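Local coordinates for protein C-domain type II peptide synthetase (Streptomyces globisporus, PDB 4ZXW) that is a type II condensation domain of the peptide synthetase class, a free-standing member of the CoA-dependent acyltransferase-like fold family, at residues Pro44-Val49 with Ile154-Ala159; His193-Arg198 with Ser301-Thr306; Ala243-Ala248 with Thr437-Leu442; Leu316-Ser321 with Arg334-Glu339. All coordinates share one frame; numbering follows the deposited sequence.

Interaction 1 of 4, residues Pro44-Val49 with Ile154-Ala159. With GLC (alpha-D-glucopyranose), chain C; 4T7 ((1R)-1-(naphthalen-2-yl)ethane-1,2-diol), chain E.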
# COMPACT_ATOMS: atom_id res chain seq x y z
N PRO A 44 1.07 12.48 -11.30
CA PRO A 44 0.01 12.94 -10.38
C PRO A 44 -1.01 11.89 -10.00
O PRO A 44 -1.83 12.18 -9.15
CB PRO A 44 -0.68 14.06 -11.16
CG PRO A 44 -0.41 13.76 -12.62
CD PRO A 44 0.81 12.85 -12.70
N MET A 45 -0.97 10.70 -10.60
CA MET A 45 -1.89 9.64 -10.19
C MET A 45 -1.28 8.67 -9.17
O MET A 45 -1.98 7.76 -8.71
CB MET A 45 -2.40 8.87 -11.40
CG MET A 45 -3.25 9.75 -12.34
SD MET A 45 -4.70 10.45 -11.53
CE MET A 45 -5.65 8.95 -11.25
N TYR A 46 -0.03 8.88 -8.79
CA TYR A 46 0.61 7.96 -7.84
C TYR A 46 0.32 8.49 -6.43
O TYR A 46 1.15 9.15 -5.79
CB TYR A 46 2.11 7.81 -8.12
CG TYR A 46 2.79 6.79 -7.23
CD1 TYR A 46 2.53 5.43 -7.39
CD2 TYR A 46 3.69 7.17 -6.25
CE1 TYR A 46 3.12 4.49 -6.59
CE2 TYR A 46 4.32 6.17 -5.43
CZ TYR A 46 4.02 4.85 -5.61
OH TYR A 46 4.59 3.83 -4.81
N HIS A 47 -0.88 8.22 -5.96
CA HIS A 47 -1.29 8.73 -4.65
C HIS A 47 -1.92 7.61 -3.84
O HIS A 47 -2.16 6.51 -4.35
CB HIS A 47 -2.26 9.92 -4.79
CG HIS A 47 -3.29 9.77 -5.87
ND1 HIS A 47 -4.07 8.64 -6.01
CD2 HIS A 47 -3.67 10.60 -6.88
CE1 HIS A 47 -4.88 8.78 -7.04
NE2 HIS A 47 -4.66 9.96 -7.59
N ILE A 48 -2.19 7.91 -2.57
CA ILE A 48 -2.78 6.96 -1.64
C ILE A 48 -3.91 7.72 -0.95
O ILE A 48 -3.75 8.92 -0.66
CB ILE A 48 -1.72 6.41 -0.68
CG1 ILE A 48 -2.34 5.43 0.32
CG2 ILE A 48 -1.03 7.56 0.07
CD1 ILE A 48 -1.32 4.68 1.16
N VAL A 49 -5.05 7.06 -0.74
CA VAL A 49 -6.18 7.64 -0.01
C VAL A 49 -6.44 6.93 1.33
O VAL A 49 -6.12 5.76 1.50
CB VAL A 49 -7.47 7.63 -0.85
CG1 VAL A 49 -7.25 8.33 -2.15
CG2 VAL A 49 -7.91 6.21 -1.13
N ILE A 154 -6.06 12.35 0.66
CA ILE A 154 -5.29 11.81 -0.45
C ILE A 154 -3.93 12.50 -0.41
O ILE A 154 -3.82 13.68 -0.12
CB ILE A 154 -6.04 11.99 -1.77
CG1 ILE A 154 -5.29 11.31 -2.90
CG2 ILE A 154 -6.26 13.49 -2.10
CD1 ILE A 154 -6.01 11.35 -4.21
N ALA A 155 -2.87 11.71 -0.58
CA ALA A 155 -1.51 12.18 -0.43
C ALA A 155 -0.65 11.58 -1.54
O ALA A 155 -0.92 10.47 -1.98
CB ALA A 155 -0.94 11.79 0.93
N HIS A 156 0.35 12.29 -2.03
CA HIS A 156 1.21 11.66 -3.05
C HIS A 156 1.92 10.49 -2.39
O HIS A 156 2.39 10.57 -1.24
CB HIS A 156 2.22 12.62 -3.67
CG HIS A 156 2.68 12.18 -5.03
ND1 HIS A 156 3.76 11.34 -5.22
CD2 HIS A 156 2.15 12.40 -6.26
CE1 HIS A 156 3.88 11.07 -6.51
NE2 HIS A 156 2.92 11.71 -7.16
N HIS A 157 1.97 9.38 -3.10
CA HIS A 157 2.40 8.13 -2.47
C HIS A 157 3.94 8.11 -2.33
O HIS A 157 4.49 7.22 -1.69
CB HIS A 157 1.83 6.95 -3.28
CG HIS A 157 1.97 5.61 -2.64
ND1 HIS A 157 2.24 5.42 -1.30
CD2 HIS A 157 1.83 4.37 -3.17
CE1 HIS A 157 2.28 4.13 -1.03
NE2 HIS A 157 2.03 3.46 -2.15
N THR A 158 4.63 9.09 -2.92
CA THR A 158 6.07 9.31 -2.62
C THR A 158 6.26 9.94 -1.22
O THR A 158 7.37 9.85 -0.64
CB THR A 158 6.77 10.22 -3.68
OG1 THR A 158 6.19 11.54 -3.68
CG2 THR A 158 6.68 9.59 -5.04
N ALA A 159 5.21 10.58 -0.71
CA ALA A 159 5.24 11.31 0.56
C ALA A 159 4.68 10.51 1.73
O ALA A 159 5.01 10.79 2.89
CB ALA A 159 4.46 12.62 0.46
C1 GLC C . -5.65 1.28 0.39
C2 GLC C . -5.42 2.72 -0.05
C3 GLC C . -5.32 2.88 -1.56
C4 GLC C . -4.28 1.91 -2.09
C5 GLC C . -4.60 0.48 -1.62
C6 GLC C . -3.51 -0.47 -2.14
O2 GLC C . -6.50 3.52 0.40
O3 GLC C . -4.89 4.23 -1.82
O4 GLC C . -4.26 1.98 -3.52
O5 GLC C . -4.70 0.40 -0.19
O6 GLC C . -2.30 -0.17 -1.44
CAI 4T7 E . 3.27 -1.16 -6.55
CAM 4T7 E . 4.09 -1.77 -7.52
CAG 4T7 E . 3.66 -2.92 -8.18
CAD 4T7 E . 4.45 -3.51 -9.17
CAC 4T7 E . 5.68 -2.94 -9.51
CAF 4T7 E . 6.11 -1.79 -8.86
CAL 4T7 E . 5.30 -1.19 -7.87
CAH 4T7 E . 5.71 -0.03 -7.21
CAE 4T7 E . 4.91 0.54 -6.23
CAK 4T7 E . 3.66 0.00 -5.88
CAN 4T7 E . 2.85 0.64 -4.85
OAB 4T7 E . 1.43 0.71 -5.14
CAJ 4T7 E . 3.00 -0.04 -3.48
OAA 4T7 E . 2.19 0.62 -2.48
O HOH W 1 5.37 4.62 -2.48
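The HHxxxD signature of condensation domains begins with H156 and H157; in this contact the strand ends at H156, and H157 follows it against Y46, with bound 4T7 close by. H157 N reaches Y46 O at 2.8 Å in a nearly straight bond. The imidazole of H157, with CG anti to its own backbone nitrogen (chi1 -169°), then lies partly alongside the tyrosine ring; the planes are 30° apart and slid so that they barely overlap. Over the tyrosine face comes H157 CB, 3.7 Å from the centroid of the Y46 ring. Both ring nitrogens of H157 are engaged, ND1 by A160 O and NE2 by OAA of 4T7 at 2.9 Å, which fixes the rotation of the imidazole. A water 2.6 Å from Y46 OH donates to H157 O. H156 is turned differently: Y46 O sits above the centre of its ring, whereas its CE1 meets the edge of Y46; G43 O and T158 OG1 hold its nitrogens. Beyond the histidines, I48 and A155 form a hydrogen-bonded antiparallel pair. I154 CD1 stands 3.6 Å from the centroid of the H47 ring, squarely over one face, and V49 N donates to O3 of GLC at 3.0 Å. Strand 137-143 extends the sheet beyond I154 and A155, helix 110-126 packs on H47, V49 and I154, and L27 of helix 22-29 touches Y46 and T158.

Interaction 2 of 4, residues His193-Arg198 with Ser301-Thr306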
# COMPACT_ATOMS: atom_id res chain seq x y z
N HIS A 193 10.96 12.75 8.04
CA HIS A 193 11.38 11.74 7.10
C HIS A 193 12.83 11.94 6.66
O HIS A 193 13.52 10.98 6.39
CB HIS A 193 10.47 11.71 5.88
CG HIS A 193 10.87 10.69 4.87
ND1 HIS A 193 11.45 11.02 3.67
CD2 HIS A 193 10.81 9.34 4.90
CE1 HIS A 193 11.71 9.92 2.99
NE2 HIS A 193 11.33 8.88 3.71
N ALA A 194 13.31 13.19 6.59
CA ALA A 194 14.69 13.42 6.21
C ALA A 194 15.62 12.76 7.21
O ALA A 194 16.72 12.35 6.86
CB ALA A 194 14.99 14.88 6.12
N GLU A 195 15.20 12.69 8.46
CA GLU A 195 16.08 12.09 9.46
C GLU A 195 16.12 10.58 9.22
O GLU A 195 17.19 9.94 9.37
CB GLU A 195 15.62 12.40 10.88
CG GLU A 195 16.41 11.68 11.96
CD GLU A 195 15.87 11.99 13.35
OE1 GLU A 195 15.07 12.95 13.46
OE2 GLU A 195 16.25 11.28 14.31
N PHE A 196 14.97 10.01 8.83
CA PHE A 196 14.97 8.62 8.45
C PHE A 196 15.88 8.35 7.25
O PHE A 196 16.61 7.35 7.21
CB PHE A 196 13.59 8.13 8.08
CG PHE A 196 13.58 6.69 7.69
CD1 PHE A 196 13.85 5.71 8.64
CD2 PHE A 196 13.32 6.31 6.38
CE1 PHE A 196 13.85 4.38 8.30
CE2 PHE A 196 13.32 4.96 6.04
CZ PHE A 196 13.58 4.00 6.99
N ALA A 197 15.81 9.22 6.27
CA ALA A 197 16.62 9.07 5.07
C ALA A 197 18.09 9.01 5.42
O ALA A 197 18.83 8.21 4.86
CB ALA A 197 16.36 10.20 4.11
N ARG A 198 18.51 9.88 6.33
CA ARG A 198 19.89 9.87 6.81
C ARG A 198 20.20 8.52 7.43
O ARG A 198 21.18 7.87 7.11
CB ARG A 198 20.15 10.94 7.86
CG ARG A 198 20.29 12.38 7.39
CD ARG A 198 20.50 13.28 8.62
NE ARG A 198 21.26 12.56 9.65
CZ ARG A 198 20.94 12.47 10.94
NH1 ARG A 198 19.86 13.06 11.43
NH2 ARG A 198 21.72 11.77 11.74
N SER A 301 11.26 1.98 15.64
CA SER A 301 10.12 2.66 16.24
C SER A 301 10.36 4.14 16.51
O SER A 301 9.43 4.85 16.83
CB SER A 301 9.73 1.97 17.56
OG SER A 301 10.46 2.51 18.65
N ARG A 302 11.60 4.62 16.40
CA ARG A 302 11.84 6.05 16.45
C ARG A 302 10.94 6.77 15.40
O ARG A 302 10.59 7.95 15.55
CB ARG A 302 13.34 6.37 16.23
CG ARG A 302 13.62 7.85 15.79
CD ARG A 302 14.95 8.46 16.29
NE ARG A 302 16.14 8.00 15.55
CZ ARG A 302 17.19 8.77 15.21
NH1 ARG A 302 17.22 10.06 15.52
NH2 ARG A 302 18.21 8.24 14.55
N PHE A 303 10.56 6.05 14.35
CA PHE A 303 9.86 6.69 13.24
C PHE A 303 8.38 6.34 13.13
O PHE A 303 7.75 6.61 12.12
CB PHE A 303 10.59 6.36 11.93
CG PHE A 303 12.01 6.84 11.93
CD1 PHE A 303 12.30 8.18 11.73
CD2 PHE A 303 13.03 5.98 12.19
CE1 PHE A 303 13.60 8.65 11.77
CE2 PHE A 303 14.36 6.44 12.22
CZ PHE A 303 14.63 7.77 12.01
N GLU A 304 7.81 5.80 14.20
CA GLU A 304 6.39 5.42 14.16
C GLU A 304 5.45 6.61 14.04
O GLU A 304 4.34 6.45 13.54
CB GLU A 304 6.02 4.60 15.40
CG GLU A 304 6.16 5.31 16.74
CD GLU A 304 5.93 4.34 17.89
OE1 GLU A 304 5.73 3.13 17.63
OE2 GLU A 304 5.95 4.78 19.06
N ASP A 305 5.87 7.78 14.51
CA ASP A 305 5.09 9.02 14.35
C ASP A 305 5.43 9.83 13.08
O ASP A 305 5.02 11.00 12.94
CB ASP A 305 5.30 9.92 15.57
CG ASP A 305 4.90 9.24 16.86
OD1 ASP A 305 3.73 8.80 16.97
OD2 ASP A 305 5.76 9.13 17.77
N THR A 306 6.15 9.19 12.15
CA THR A 306 6.77 9.89 11.03
C THR A 306 5.99 9.65 9.77
O THR A 306 5.67 8.51 9.43
CB THR A 306 8.23 9.45 10.79
OG1 THR A 306 9.00 9.75 11.96
CG2 THR A 306 8.87 10.21 9.57
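F196 presents its ring edge to the face of F303, the planes 73° apart and F196 CD1 3.7 Å from F303 CD2. F196 CB also lies over that face, 4.0 Å from the centroid of the F303 ring, so both the base and the rim of one phenylalanine rest on the other. The opposite face of F303 carries R302 CG over its centre, which sandwiches the ring between the helix and its own chain neighbour. Nearer the helix start, the T306 methyl CG2 approaches H193 N at 3.6 Å. The T306 torsion (chi1 -61°) sends this methyl toward the helix while OG1 bonds to A191 O. Here a loop joining strands 288-295 and 312-319 packs on helix 193-203, and a type I beta turn from F303 to T306, closed by T306 N to F303 O at 3.0 Å, spaces the two contacting side chains. E195 and R302 bring opposite charges together at the more exposed side of the contact, but their atoms are modelled too close together, so the detail of this salt bridge is doubtful. Farther out, F310 and W199 meet the F196 ring, W163 NE1 bonds to E304 O, and D305 OD1 forms a salt bridge with R170.

Interaction 3 of 4, residues Ala243-Ala248 with Thr437-Leu442. With GLC (alpha-D-glucopyranose), chain C.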
# COMPACT_ATOMS: atom_id res chain seq x y z
N ALA A 243 -6.56 0.19 -12.99
CA ALA A 243 -7.88 -0.20 -12.49
C ALA A 243 -7.71 -1.01 -11.20
O ALA A 243 -6.68 -1.66 -10.99
CB ALA A 243 -8.65 -1.02 -13.52
N TRP A 244 -8.74 -0.99 -10.36
CA TRP A 244 -8.71 -1.61 -9.04
C TRP A 244 -9.98 -2.37 -8.87
O TRP A 244 -11.05 -1.77 -8.88
CB TRP A 244 -8.59 -0.56 -7.94
CG TRP A 244 -7.28 0.16 -7.99
CD1 TRP A 244 -7.02 1.27 -8.69
CD2 TRP A 244 -6.08 -0.18 -7.29
NE1 TRP A 244 -5.71 1.67 -8.49
CE2 TRP A 244 -5.11 0.79 -7.63
CE3 TRP A 244 -5.71 -1.21 -6.43
CZ2 TRP A 244 -3.82 0.77 -7.13
CZ3 TRP A 244 -4.43 -1.22 -5.94
CH2 TRP A 244 -3.50 -0.24 -6.29
N GLN A 245 -9.87 -3.69 -8.79
CA GLN A 245 -11.03 -4.51 -8.53
C GLN A 245 -11.01 -4.82 -7.04
O GLN A 245 -10.01 -5.34 -6.50
CB GLN A 245 -11.03 -5.77 -9.38
CG GLN A 245 -11.53 -5.50 -10.80
CD GLN A 245 -11.71 -6.75 -11.65
OE1 GLN A 245 -12.16 -7.81 -11.19
NE2 GLN A 245 -11.38 -6.62 -12.94
N ARG A 246 -12.09 -4.45 -6.36
CA ARG A 246 -12.08 -4.43 -4.91
C ARG A 246 -12.93 -5.59 -4.46
O ARG A 246 -13.84 -5.99 -5.16
CB ARG A 246 -12.58 -3.09 -4.39
CG ARG A 246 -11.71 -1.94 -4.92
CD ARG A 246 -11.64 -0.78 -3.99
NE ARG A 246 -10.58 0.14 -4.37
CZ ARG A 246 -10.74 1.19 -5.18
NH1 ARG A 246 -11.92 1.47 -5.70
NH2 ARG A 246 -9.71 1.96 -5.49
N PHE A 247 -12.59 -6.16 -3.31
CA PHE A 247 -13.35 -7.28 -2.78
C PHE A 247 -13.18 -7.37 -1.28
O PHE A 247 -12.23 -6.84 -0.72
CB PHE A 247 -12.91 -8.60 -3.39
CG PHE A 247 -11.45 -8.90 -3.21
CD1 PHE A 247 -10.51 -8.36 -4.07
CD2 PHE A 247 -11.02 -9.71 -2.18
CE1 PHE A 247 -9.15 -8.63 -3.91
CE2 PHE A 247 -9.68 -9.97 -2.01
CZ PHE A 247 -8.73 -9.41 -2.89
N ALA A 248 -14.14 -8.03 -0.64
CA ALA A 248 -14.03 -8.39 0.76
C ALA A 248 -14.06 -9.90 0.85
O ALA A 248 -14.86 -10.56 0.18
CB ALA A 248 -15.16 -7.77 1.58
N THR A 437 -10.08 -10.45 -17.58
CA THR A 437 -8.98 -11.37 -17.29
C THR A 437 -8.72 -11.37 -15.79
O THR A 437 -8.51 -12.42 -15.17
CB THR A 437 -7.67 -10.99 -18.00
OG1 THR A 437 -7.86 -11.03 -19.41
CG2 THR A 437 -6.51 -11.96 -17.62
N MET A 438 -8.73 -10.17 -15.22
CA MET A 438 -8.34 -9.99 -13.83
C MET A 438 -9.47 -10.42 -12.91
O MET A 438 -9.23 -10.96 -11.84
CB MET A 438 -7.95 -8.55 -13.58
CG MET A 438 -6.79 -8.10 -14.44
SD MET A 438 -5.31 -9.14 -14.19
CE MET A 438 -4.79 -8.49 -12.65
N ALA A 439 -10.71 -10.20 -13.34
CA ALA A 439 -11.85 -10.67 -12.58
C ALA A 439 -11.81 -12.19 -12.39
O ALA A 439 -12.15 -12.71 -11.32
CB ALA A 439 -13.11 -10.27 -13.28
N ALA A 440 -11.43 -12.89 -13.45
CA ALA A 440 -11.26 -14.34 -13.46
C ALA A 440 -10.09 -14.74 -12.59
O ALA A 440 -10.16 -15.71 -11.85
CB ALA A 440 -11.04 -14.86 -14.91
N PHE A 441 -9.01 -13.97 -12.68
CA PHE A 441 -7.82 -14.18 -11.87
C PHE A 441 -8.15 -14.12 -10.36
O PHE A 441 -7.77 -15.00 -9.57
CB PHE A 441 -6.80 -13.13 -12.24
CG PHE A 441 -5.41 -13.42 -11.78
CD1 PHE A 441 -4.97 -14.70 -11.57
CD2 PHE A 441 -4.52 -12.37 -11.58
CE1 PHE A 441 -3.66 -14.93 -11.16
CE2 PHE A 441 -3.22 -12.61 -11.19
CZ PHE A 441 -2.80 -13.89 -10.96
N LEU A 442 -8.86 -13.06 -9.99
CA LEU A 442 -9.32 -12.84 -8.63
C LEU A 442 -10.27 -13.95 -8.20
O LEU A 442 -10.15 -14.49 -7.11
CB LEU A 442 -10.02 -11.48 -8.52
CG LEU A 442 -10.86 -11.21 -7.28
CD1 LEU A 442 -9.99 -11.30 -6.07
CD2 LEU A 442 -11.47 -9.84 -7.41
C1 GLC C . -5.65 1.28 0.39
C2 GLC C . -5.42 2.72 -0.05
C3 GLC C . -5.32 2.88 -1.56
C4 GLC C . -4.28 1.91 -2.09
C5 GLC C . -4.60 0.48 -1.62
C6 GLC C . -3.51 -0.47 -2.14
O2 GLC C . -6.50 3.52 0.40
O3 GLC C . -4.89 4.23 -1.82
O4 GLC C . -4.26 1.98 -3.52
O5 GLC C . -4.70 0.40 -0.19
O6 GLC C . -2.30 -0.17 -1.44
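Apolar contact centres on L442 and F247. L442 CD1 stands over the face of the phenylalanine, 3.7 Å from the centroid of the F247 ring and 20° off its normal, in a CH-pi contact displaced toward the rim near CE1. L442 holds CG anti to its backbone N (chi1 165°), which carries CD1 out to that ring. The second group of contacts involves the amide of Q245, whose extended chain reaches from strand to helix. Q245 OE1 comes 3.2 Å from A439 CA and 3.4 Å from A439 CB, and Q245 NE2 lies 4.0 Å from M438 CB. NE2 bonds to Y428 OH and D435 O, the latter at the start of the same helix, and these bonds position the amide beside the small A439. On the far side of the strand the chemistry changes to that of ligand and charge. W244 lays its ring face against GLC, with CH2 3.6 Å from GLC O4, and R246 pairs with E125 and touches bound FRU. Strand 242-249, outermost in its five-stranded sheet, thus alternates between two environments, and segment 437-442 of helix 435-454 runs at 30° to segment 243-248. No hydrogen bond joins the segments, so the contact between strand and helix is one of van der Waals fit, and the Q245 amide nitrogen makes its hydrogen bonds to Y428 and D435 outside them.

Interaction 4 of 4, residues Leu316-Ser321 with Arg334-Glu339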
# COMPACT_ATOMS: atom_id res chain seq x y z
N LEU A 316 10.38 -12.71 -2.18
CA LEU A 316 10.12 -13.91 -1.40
C LEU A 316 10.19 -15.10 -2.35
O LEU A 316 9.29 -15.29 -3.18
CB LEU A 316 8.76 -13.83 -0.71
CG LEU A 316 8.52 -12.70 0.29
CD1 LEU A 316 7.08 -12.78 0.88
CD2 LEU A 316 9.56 -12.70 1.42
N ARG A 317 11.27 -15.86 -2.25
CA ARG A 317 11.49 -17.02 -3.10
C ARG A 317 11.17 -18.29 -2.35
O ARG A 317 11.75 -18.53 -1.31
CB ARG A 317 12.93 -17.08 -3.57
CG ARG A 317 13.20 -18.21 -4.52
CD ARG A 317 14.66 -18.16 -4.94
NE ARG A 317 14.89 -18.96 -6.11
CZ ARG A 317 16.09 -19.21 -6.62
NH1 ARG A 317 17.19 -18.71 -6.06
NH2 ARG A 317 16.19 -19.95 -7.72
N THR A 318 10.25 -19.08 -2.89
CA THR A 318 9.86 -20.35 -2.28
C THR A 318 9.92 -21.46 -3.30
O THR A 318 9.45 -21.30 -4.44
CB THR A 318 8.44 -20.31 -1.72
OG1 THR A 318 8.28 -19.17 -0.88
CG2 THR A 318 8.13 -21.55 -0.93
N ASP A 319 10.48 -22.59 -2.88
CA ASP A 319 10.50 -23.77 -3.70
C ASP A 319 9.33 -24.66 -3.33
O ASP A 319 9.29 -25.21 -2.24
CB ASP A 319 11.81 -24.52 -3.55
CG ASP A 319 11.91 -25.71 -4.47
OD1 ASP A 319 11.04 -25.85 -5.37
OD2 ASP A 319 12.87 -26.50 -4.29
N LEU A 320 8.39 -24.81 -4.27
CA LEU A 320 7.18 -25.58 -4.04
C LEU A 320 7.34 -27.04 -4.46
O LEU A 320 6.41 -27.85 -4.31
CB LEU A 320 6.01 -24.95 -4.81
CG LEU A 320 5.23 -23.87 -4.05
CD1 LEU A 320 6.09 -22.68 -3.72
CD2 LEU A 320 4.04 -23.43 -4.88
N SER A 321 8.51 -27.40 -4.97
CA SER A 321 8.65 -28.75 -5.52
C SER A 321 8.57 -29.78 -4.42
O SER A 321 9.29 -29.71 -3.41
CB SER A 321 9.95 -28.91 -6.33
OG SER A 321 11.01 -29.31 -5.50
N ARG A 334 6.38 -19.72 5.46
CA ARG A 334 6.77 -19.18 6.74
C ARG A 334 8.29 -19.14 6.87
O ARG A 334 8.86 -18.19 7.39
CB ARG A 334 6.19 -20.00 7.88
CG ARG A 334 6.65 -19.51 9.24
CD ARG A 334 5.95 -20.23 10.37
NE ARG A 334 6.49 -21.58 10.50
CZ ARG A 334 6.11 -22.46 11.41
NH1 ARG A 334 6.68 -23.66 11.43
NH2 ARG A 334 5.19 -22.15 12.30
N THR A 335 8.94 -20.20 6.44
CA THR A 335 10.39 -20.22 6.49
C THR A 335 10.99 -19.11 5.63
O THR A 335 11.94 -18.42 6.03
CB THR A 335 10.92 -21.58 6.02
OG1 THR A 335 10.37 -22.61 6.83
CG2 THR A 335 12.44 -21.61 6.09
N THR A 336 10.44 -18.94 4.44
CA THR A 336 10.94 -17.91 3.53
C THR A 336 10.77 -16.51 4.10
O THR A 336 11.68 -15.68 4.06
CB THR A 336 10.22 -17.99 2.19
OG1 THR A 336 10.61 -19.19 1.52
CG2 THR A 336 10.52 -16.76 1.30
N CYS A 337 9.59 -16.24 4.64
CA CYS A 337 9.32 -14.92 5.20
C CYS A 337 10.21 -14.68 6.42
O CYS A 337 10.73 -13.58 6.62
CB CYS A 337 7.86 -14.77 5.59
SG CYS A 337 6.70 -14.82 4.26
N GLY A 338 10.40 -15.69 7.25
CA GLY A 338 11.24 -15.47 8.41
C GLY A 338 12.66 -15.07 8.04
O GLY A 338 13.25 -14.16 8.65
N GLU A 339 13.26 -15.75 7.06
CA GLU A 339 14.64 -15.43 6.73
C GLU A 339 14.67 -14.09 5.98
O GLU A 339 15.60 -13.31 6.14
CB GLU A 339 15.30 -16.55 5.94
CG GLU A 339 14.73 -16.85 4.61
CD GLU A 339 15.16 -18.23 4.10
OE1 GLU A 339 15.81 -19.00 4.86
OE2 GLU A 339 14.85 -18.54 2.93
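T336 lays its methyl against the strand at L316, with T336 CG2 4.0 Å from L316 CB, and the same methyl lies 3.4 Å from R317 O. This joins helix 326-342 to strand 312-319 of a two-stranded antiparallel sheet: the chain leaves the strand, turns, and returns as a helix, the short segments 316-319 and 334-339 running nearly antiparallel, at 148°. T318 and T336 have the nearest CA atoms, and the axes of the short segments come within 8.1 Å. The T336 hydroxyl is set beside the backbone N (chi1 -69°), which brings OG1 to 3.1 Å from R317 O. Its proton may go there or to R332 O one helical turn earlier, so the cross-link is not settled. T318 OG1, 3.3 Å from T336 OG1, is held by Q277 NE2 of helix 268-284. One residue along the helix, C337 SG touches L316 CD1 at 4.0 Å and extends the apolar patch. The R317 guanidinium is bound elsewhere, in a salt bridge with D288 and a hydrogen bond to R219 O. At the strand end, R332 NH1 bonds to D319 O and S321 O, and S321 N closes an Asx turn onto D319 OD1 at 3.0 Å, approaching from above the carboxylate plane.

In the fold
Interactions 1 and 4 are buried, whereas 2 and 3 are only partly so. Only interaction 1 pairs strand with strand, and only there do backbone-to-backbone hydrogen bonds join the segments, beside an aromatic cluster; the others set a helix against a strand or a loop and meet mainly through side chains. Interactions 1 and 3 involve strands of different sheets, their centres about 22 Å apart, yet both reach GLC, and E125 touches residues of each. Interaction 2 uses the loop that leads into the strand of interaction 4, but is aromatic where 4 relies on threonine hydroxyl and methyl groups. Interactions 2 and 3 sit on opposite sides of the chain's centre; each has a phenylalanine face covered by an aliphatic or aromatic partner.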